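Local atomic coordinates of molybdenum cofactor carrier protein (Chlamydomonas reinhardtii, PDB entry 2IZ6), a protein that probably binds the molybdenum cofactor and carries it for the enzymes that need it. Residues P14-G20 / S108-V114; K131-L137 / L154-D160. The contacts are given in a common frame with arbitrary orientation. Numbering follows the deposited sequence.

Contact 1 (P14-G20 / S108-V114); sequences PIIGVMG and SNVLVAV
Strand 15-19 and strand 110-114 run side by side at the centre of a Rossmann-like parallel sheet, their axes 4.6 Å apart and 25° from parallel. Both are extended, with phi from -90° to -145° and psi from 106° to 146°. Entering the strand, P14 places its CA 3.4 Å from N109 ND2. I15 O accepts N109 N at 2.7 Å, and N109 ND2 (chi1 m) adds a weak bond to the same I15 O at 3.3 Å. The CD1 of I16 (m, m) lies 4.4 Å from V110 CB, and its CG2 is 4.0 Å from V112 CG2. G17 pairs with L111, CA to CA 4.5 Å: G17 N donates to V110 O at 3.0 Å, and G17 O accepts V112 N at 2.8 Å. Because G17 has no side chain, L111 CD1 and S108 CB can close in; a CB on G17 would sit 3.0 Å from that CD1. V18, level with V112, sends its CA hydrogen to V112 O (CA to O 3.2 Å), and its side chain touches helices 28-43 and 57-67. On the other face M19 (chi1 m, chi2 m), level with A113, rests CG 3.5 Å from L111 CD1 (chi1 t, chi2 p) and reaches helix 118-129; its backbone N donates to V112 O and its O accepts V114 N, both at 2.9 Å. G20 leaves the strand with CA 3.4 Å from V114 O. Main-chain hydrogen bonds thus run regularly from G17 to M19 while aliphatic side chains on both faces meet helices, as in doubly wound alpha/beta folds.

Contact 2 (K131-L137 / L154-D160); sequences KKPVVLL and LVHVAAD
A parallel beta-alpha-beta unit, strand 134-137, helix 141-150 and strand 155-158, brings these segments together; the strand axes approach to 4.6 Å at 26°. K131, with phi 61° and psi 42°, ends the preceding helix in a Schellman motif, and its CA meets L154 CD1 at 3.4 Å. K132 NZ turns instead to S108 O, a weak hydrogen bond. From P133 onward the chain is extended. L154 O accepts V134 N at 2.8 Å, V134 O accepts H156 N at 2.8 Å, H156 O accepts L136 N at 2.8 Å, and L136 O accepts A158 N at 2.9 Å. V135 lies level with H156 and L136 with V157. On the opposite edge, V135 N probably bonds to L111 O and L137 N to A113 O, both on strand 110-114. A CA-H...O contact joins V135 CA to H156 O at 3.3 Å. On one face L136 CD1 (m, t) packs 3.7 Å from V155 CG1, beneath F147 of helix 141-150. The other face carries V135 CG1 3.9 Å from A158 CB, and the H156 ring (chi1 m, chi2 79°) with CE1 4.2 Å from P133 CB, under helix 161-173. D160 N-caps that helix, its OD2 accepting the amide of G163. Across from this cap, L137 (t, p) brings CD1 to 3.6 Å from D160 C.

In the fold
Both contacts belong to one parallel sheet, joined by neighbouring strands 110-114 and 134-137: L111 O to V135 N and A113 O to L137 N are each 2.8 Å, probable hydrogen bonds. The centre of contact 1, which pairs middle strands distant in sequence, lies about 3 Å from the centre of the chain; that of contact 2, which pairs consecutive strands, the outermost 155-158 among them, about 10 Å. Helix 161-173 touches one face of both, helix 118-129 the other; helices 28-43 and 57-67 add to contact 1, helix 141-150 to contact 2. The chemistry differs with position: buried aliphatic residues dominate contact 1, whereas contact 2 includes a partly exposed histidine and exposed charged ends.

Contact 1 (P14-G20 / S108-V114)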
loop_
_atom_site.group_PDB
_atom_site.type_symbol
_atom_site.label_atom_id
_atom_site.label_comp_id
_atom_site.label_asym_id
_atom_site.label_seq_id
_atom_site.Cartn_x
_atom_site.Cartn_y
_atom_site.Cartn_z
ATOM N N PRO A 14 6.485 23.927 6.517
ATOM C CA PRO A 14 5.641 22.934 7.203
ATOM C C PRO A 14 4.536 22.454 6.297
ATOM O O PRO A 14 4.078 23.206 5.425
ATOM C CB PRO A 14 5.111 23.720 8.433
ATOM C CG PRO A 14 6.108 24.812 8.644
ATOM C CD PRO A 14 6.635 25.162 7.298
ATOM N N ILE A 15 4.112 21.205 6.530
ATOM C CA ILE A 15 3.037 20.597 5.811
ATOM C C ILE A 15 2.009 20.270 6.869
ATOM O O ILE A 15 2.282 19.576 7.849
ATOM C CB ILE A 15 3.482 19.346 5.123
ATOM C CG1 ILE A 15 4.574 19.665 4.071
ATOM C CG2 ILE A 15 2.262 18.669 4.439
ATOM C CD1 ILE A 15 5.069 18.426 3.347
ATOM N N ILE A 16 0.842 20.804 6.688
ATOM C CA ILE A 16 -0.316 20.546 7.580
ATOM C C ILE A 16 -1.306 19.728 6.829
ATOM O O ILE A 16 -1.817 20.128 5.796
ATOM C CB ILE A 16 -0.964 21.881 8.110
ATOM C CG1 ILE A 16 0.103 22.829 8.659
ATOM C CG2 ILE A 16 -2.071 21.581 9.106
ATOM C CD1 ILE A 16 1.042 22.297 9.667
ATOM N N GLY A 17 -1.636 18.593 7.417
ATOM C CA GLY A 17 -2.625 17.718 6.856
ATOM C C GLY A 17 -4.006 18.039 7.356
ATOM O O GLY A 17 -4.196 18.416 8.489
ATOM N N VAL A 18 -5.013 17.907 6.487
ATOM C CA VAL A 18 -6.366 18.119 6.843
ATOM C C VAL A 18 -7.171 16.934 6.380
ATOM O O VAL A 18 -7.071 16.498 5.254
ATOM C CB VAL A 18 -6.938 19.411 6.244
ATOM C CG1 VAL A 18 -8.448 19.575 6.456
ATOM C CG2 VAL A 18 -6.163 20.586 6.764
ATOM N N MET A 19 -8.006 16.447 7.277
ATOM C CA MET A 19 -8.901 15.306 7.005
ATOM C C MET A 19 -10.292 15.632 7.447
ATOM O O MET A 19 -10.502 16.287 8.461
ATOM C CB MET A 19 -8.473 14.179 7.871
ATOM C CG MET A 19 -7.175 13.645 7.621
ATOM S SD MET A 19 -7.222 12.324 6.379
ATOM C CE MET A 19 -8.980 12.071 5.948
ATOM N N GLY A 20 -11.272 15.126 6.712
ATOM C CA GLY A 20 -12.576 15.191 7.186
ATOM C C GLY A 20 -13.422 14.344 6.276
ATOM O O GLY A 20 -12.923 13.801 5.275
ATOM N N SER A 108 2.792 14.910 7.011
ATOM C CA SER A 108 2.419 16.166 7.691
ATOM C C SER A 108 3.096 16.345 9.031
ATOM O O SER A 108 3.348 15.400 9.767
ATOM C CB SER A 108 0.929 16.231 7.882
ATOM O OG SER A 108 0.554 15.243 8.807
ATOM N N ASN A 109 3.381 17.602 9.403
ATOM C CA ASN A 109 3.907 17.914 10.731
ATOM C C ASN A 109 2.842 17.812 11.840
ATOM O O ASN A 109 3.039 17.395 12.957
ATOM C CB ASN A 109 4.453 19.337 10.746
ATOM C CG ASN A 109 5.670 19.498 9.920
ATOM O OD1 ASN A 109 6.772 19.231 10.397
ATOM N ND2 ASN A 109 5.511 19.856 8.683
ATOM N N VAL A 110 1.639 18.189 11.447
ATOM C CA VAL A 110 0.425 18.125 12.275
ATOM C C VAL A 110 -0.706 17.791 11.410
ATOM O O VAL A 110 -0.807 18.257 10.292
ATOM C CB VAL A 110 0.092 19.501 12.936
ATOM C CG1 VAL A 110 -1.063 19.350 13.983
ATOM C CG2 VAL A 110 1.286 20.036 13.600
ATOM N N LEU A 111 -1.612 16.937 11.912
ATOM C CA LEU A 111 -2.858 16.559 11.200
ATOM C C LEU A 111 -4.068 17.208 11.883
ATOM O O LEU A 111 -4.197 17.142 13.110
ATOM C CB LEU A 111 -3.007 15.006 11.180
ATOM C CG LEU A 111 -4.223 14.387 10.487
ATOM C CD1 LEU A 111 -4.181 14.745 9.003
ATOM C CD2 LEU A 111 -4.296 12.897 10.654
ATOM N N VAL A 112 -4.927 17.895 11.124
ATOM C CA VAL A 112 -6.125 18.471 11.657
ATOM C C VAL A 112 -7.315 17.765 11.052
ATOM O O VAL A 112 -7.446 17.644 9.823
ATOM C CB VAL A 112 -6.231 19.977 11.274
ATOM C CG1 VAL A 112 -7.404 20.616 11.905
ATOM C CG2 VAL A 112 -5.020 20.771 11.733
ATOM N N ALA A 113 -8.176 17.230 11.928
ATOM C CA ALA A 113 -9.440 16.631 11.543
ATOM C C ALA A 113 -10.527 17.700 11.746
ATOM O O ALA A 113 -10.646 18.279 12.836
ATOM C CB ALA A 113 -9.739 15.424 12.400
ATOM N N VAL A 114 -11.314 17.923 10.710
ATOM C CA VAL A 114 -12.468 18.801 10.785
ATOM C C VAL A 114 -13.678 17.862 10.624
ATOM O O VAL A 114 -13.897 17.320 9.546
ATOM C CB VAL A 114 -12.478 19.856 9.627
ATOM C CG1 VAL A 114 -13.643 20.744 9.757
ATOM C CG2 VAL A 114 -11.229 20.630 9.636
#

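Contact 2 (K131-L137 / L154-D160)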
loop_
_atom_site.group_PDB
_atom_site.type_symbol
_atom_site.label_atom_id
_atom_site.label_comp_id
_atom_site.label_asym_id
_atom_site.label_seq_id
_atom_site.Cartn_x
_atom_site.Cartn_y
_atom_site.Cartn_z
ATOM N N LYS A 131 2.944 8.573 16.434
ATOM C CA LYS A 131 3.312 9.598 17.418
ATOM C C LYS A 131 3.376 11.006 16.816
ATOM O O LYS A 131 4.209 11.839 17.143
ATOM C CB LYS A 131 4.608 9.220 18.164
ATOM C CG LYS A 131 4.639 7.795 18.665
ATOM C CD LYS A 131 3.650 7.512 19.715
ATOM C CE LYS A 131 3.756 6.008 20.116
ATOM N NZ LYS A 131 2.838 5.667 21.266
ATOM N N LYS A 132 2.401 11.301 15.976
ATOM C CA LYS A 132 2.261 12.602 15.396
ATOM C C LYS A 132 1.083 13.269 16.105
ATOM O O LYS A 132 0.059 12.597 16.451
ATOM C CB LYS A 132 1.966 12.499 13.882
ATOM C CG LYS A 132 3.206 12.081 13.026
ATOM C CD LYS A 132 3.187 12.870 11.672
ATOM C CE LYS A 132 4.491 12.933 10.997
ATOM N NZ LYS A 132 5.291 14.023 11.549
ATOM N N PRO A 133 1.187 14.577 16.325
ATOM C CA PRO A 133 0.084 15.295 16.943
ATOM C C PRO A 133 -1.117 15.527 16.052
ATOM O O PRO A 133 -0.979 15.685 14.854
ATOM C CB PRO A 133 0.660 16.645 17.293
ATOM C CG PRO A 133 1.713 16.813 16.294
ATOM C CD PRO A 133 2.223 15.496 15.879
ATOM N N VAL A 134 -2.253 15.476 16.674
ATOM C CA VAL A 134 -3.502 15.669 15.961
ATOM C C VAL A 134 -4.385 16.771 16.612
ATOM O O VAL A 134 -4.539 16.842 17.841
ATOM C CB VAL A 134 -4.296 14.327 15.862
ATOM C CG1 VAL A 134 -5.623 14.536 15.121
ATOM C CG2 VAL A 134 -3.526 13.217 15.150
ATOM N N VAL A 135 -4.944 17.605 15.773
ATOM C CA VAL A 135 -5.909 18.613 16.182
ATOM C C VAL A 135 -7.351 18.288 15.752
ATOM O O VAL A 135 -7.565 18.006 14.584
ATOM C CB VAL A 135 -5.509 20.020 15.678
ATOM C CG1 VAL A 135 -6.488 21.061 16.153
ATOM C CG2 VAL A 135 -4.140 20.421 16.153
ATOM N N LEU A 136 -8.264 18.159 16.721
ATOM C CA LEU A 136 -9.631 17.792 16.451
ATOM C C LEU A 136 -10.505 19.015 16.514
ATOM O O LEU A 136 -10.701 19.586 17.587
ATOM C CB LEU A 136 -10.089 16.758 17.488
ATOM C CG LEU A 136 -9.305 15.450 17.577
ATOM C CD1 LEU A 136 -9.950 14.529 18.670
ATOM C CD2 LEU A 136 -9.219 14.749 16.248
ATOM N N LEU A 137 -11.104 19.357 15.372
ATOM C CA LEU A 137 -11.967 20.550 15.222
ATOM C C LEU A 137 -13.346 20.079 14.748
ATOM O O LEU A 137 -13.478 19.401 13.747
ATOM C CB LEU A 137 -11.371 21.551 14.239
ATOM C CG LEU A 137 -12.243 22.786 13.881
ATOM C CD1 LEU A 137 -12.450 23.590 15.131
ATOM C CD2 LEU A 137 -11.535 23.610 12.756
ATOM N N LEU A 154 -0.864 13.839 22.610
ATOM C CA LEU A 154 -0.805 14.176 21.171
ATOM C C LEU A 154 -2.112 14.702 20.618
ATOM O O LEU A 154 -2.106 15.113 19.496
ATOM C CB LEU A 154 -0.410 12.912 20.359
ATOM C CG LEU A 154 1.067 12.425 20.520
ATOM C CD1 LEU A 154 1.351 11.152 19.768
ATOM C CD2 LEU A 154 1.944 13.460 20.068
ATOM N N VAL A 155 -3.205 14.674 21.404
ATOM C CA VAL A 155 -4.542 15.055 20.906
ATOM C C VAL A 155 -4.897 16.423 21.442
ATOM O O VAL A 155 -4.870 16.671 22.622
ATOM C CB VAL A 155 -5.564 13.997 21.309
ATOM C CG1 VAL A 155 -6.964 14.397 20.929
ATOM C CG2 VAL A 155 -5.290 12.733 20.591
ATOM N N HIS A 156 -5.181 17.345 20.534
ATOM C CA HIS A 156 -5.476 18.721 20.851
ATOM C C HIS A 156 -6.907 18.975 20.357
ATOM O O HIS A 156 -7.228 18.853 19.187
ATOM C CB HIS A 156 -4.506 19.699 20.224
ATOM C CG HIS A 156 -3.089 19.475 20.624
ATOM N ND1 HIS A 156 -2.286 18.493 20.068
ATOM C CD2 HIS A 156 -2.330 20.127 21.530
ATOM C CE1 HIS A 156 -1.093 18.543 20.653
ATOM N NE2 HIS A 156 -1.105 19.498 21.554
ATOM N N VAL A 157 -7.768 19.276 21.281
ATOM C CA VAL A 157 -9.140 19.579 20.928
ATOM C C VAL A 157 -9.265 21.092 20.722
ATOM O O VAL A 157 -8.963 21.882 21.627
ATOM C CB VAL A 157 -10.098 19.015 22.024
ATOM C CG1 VAL A 157 -11.463 19.431 21.762
ATOM C CG2 VAL A 157 -10.045 17.532 22.044
ATOM N N ALA A 158 -9.797 21.507 19.583
ATOM C CA ALA A 158 -9.895 22.940 19.238
ATOM C C ALA A 158 -11.344 23.319 19.180
ATOM O O ALA A 158 -12.157 22.612 18.618
ATOM C CB ALA A 158 -9.239 23.216 17.960
ATOM N N ALA A 159 -11.653 24.452 19.781
ATOM C CA ALA A 159 -13.015 24.930 19.815
ATOM C C ALA A 159 -13.449 25.676 18.551
ATOM O O ALA A 159 -14.653 25.798 18.277
ATOM C CB ALA A 159 -13.220 25.825 21.025
ATOM N N ASP A 160 -12.493 26.236 17.834
ATOM C CA ASP A 160 -12.731 26.939 16.582
ATOM C C ASP A 160 -11.457 26.988 15.742
ATOM O O ASP A 160 -10.409 26.471 16.165
ATOM C CB ASP A 160 -13.236 28.378 16.863
ATOM C CG ASP A 160 -12.313 29.160 17.816
ATOM O OD1 ASP A 160 -12.811 30.160 18.433
ATOM O OD2 ASP A 160 -11.093 28.883 17.979
#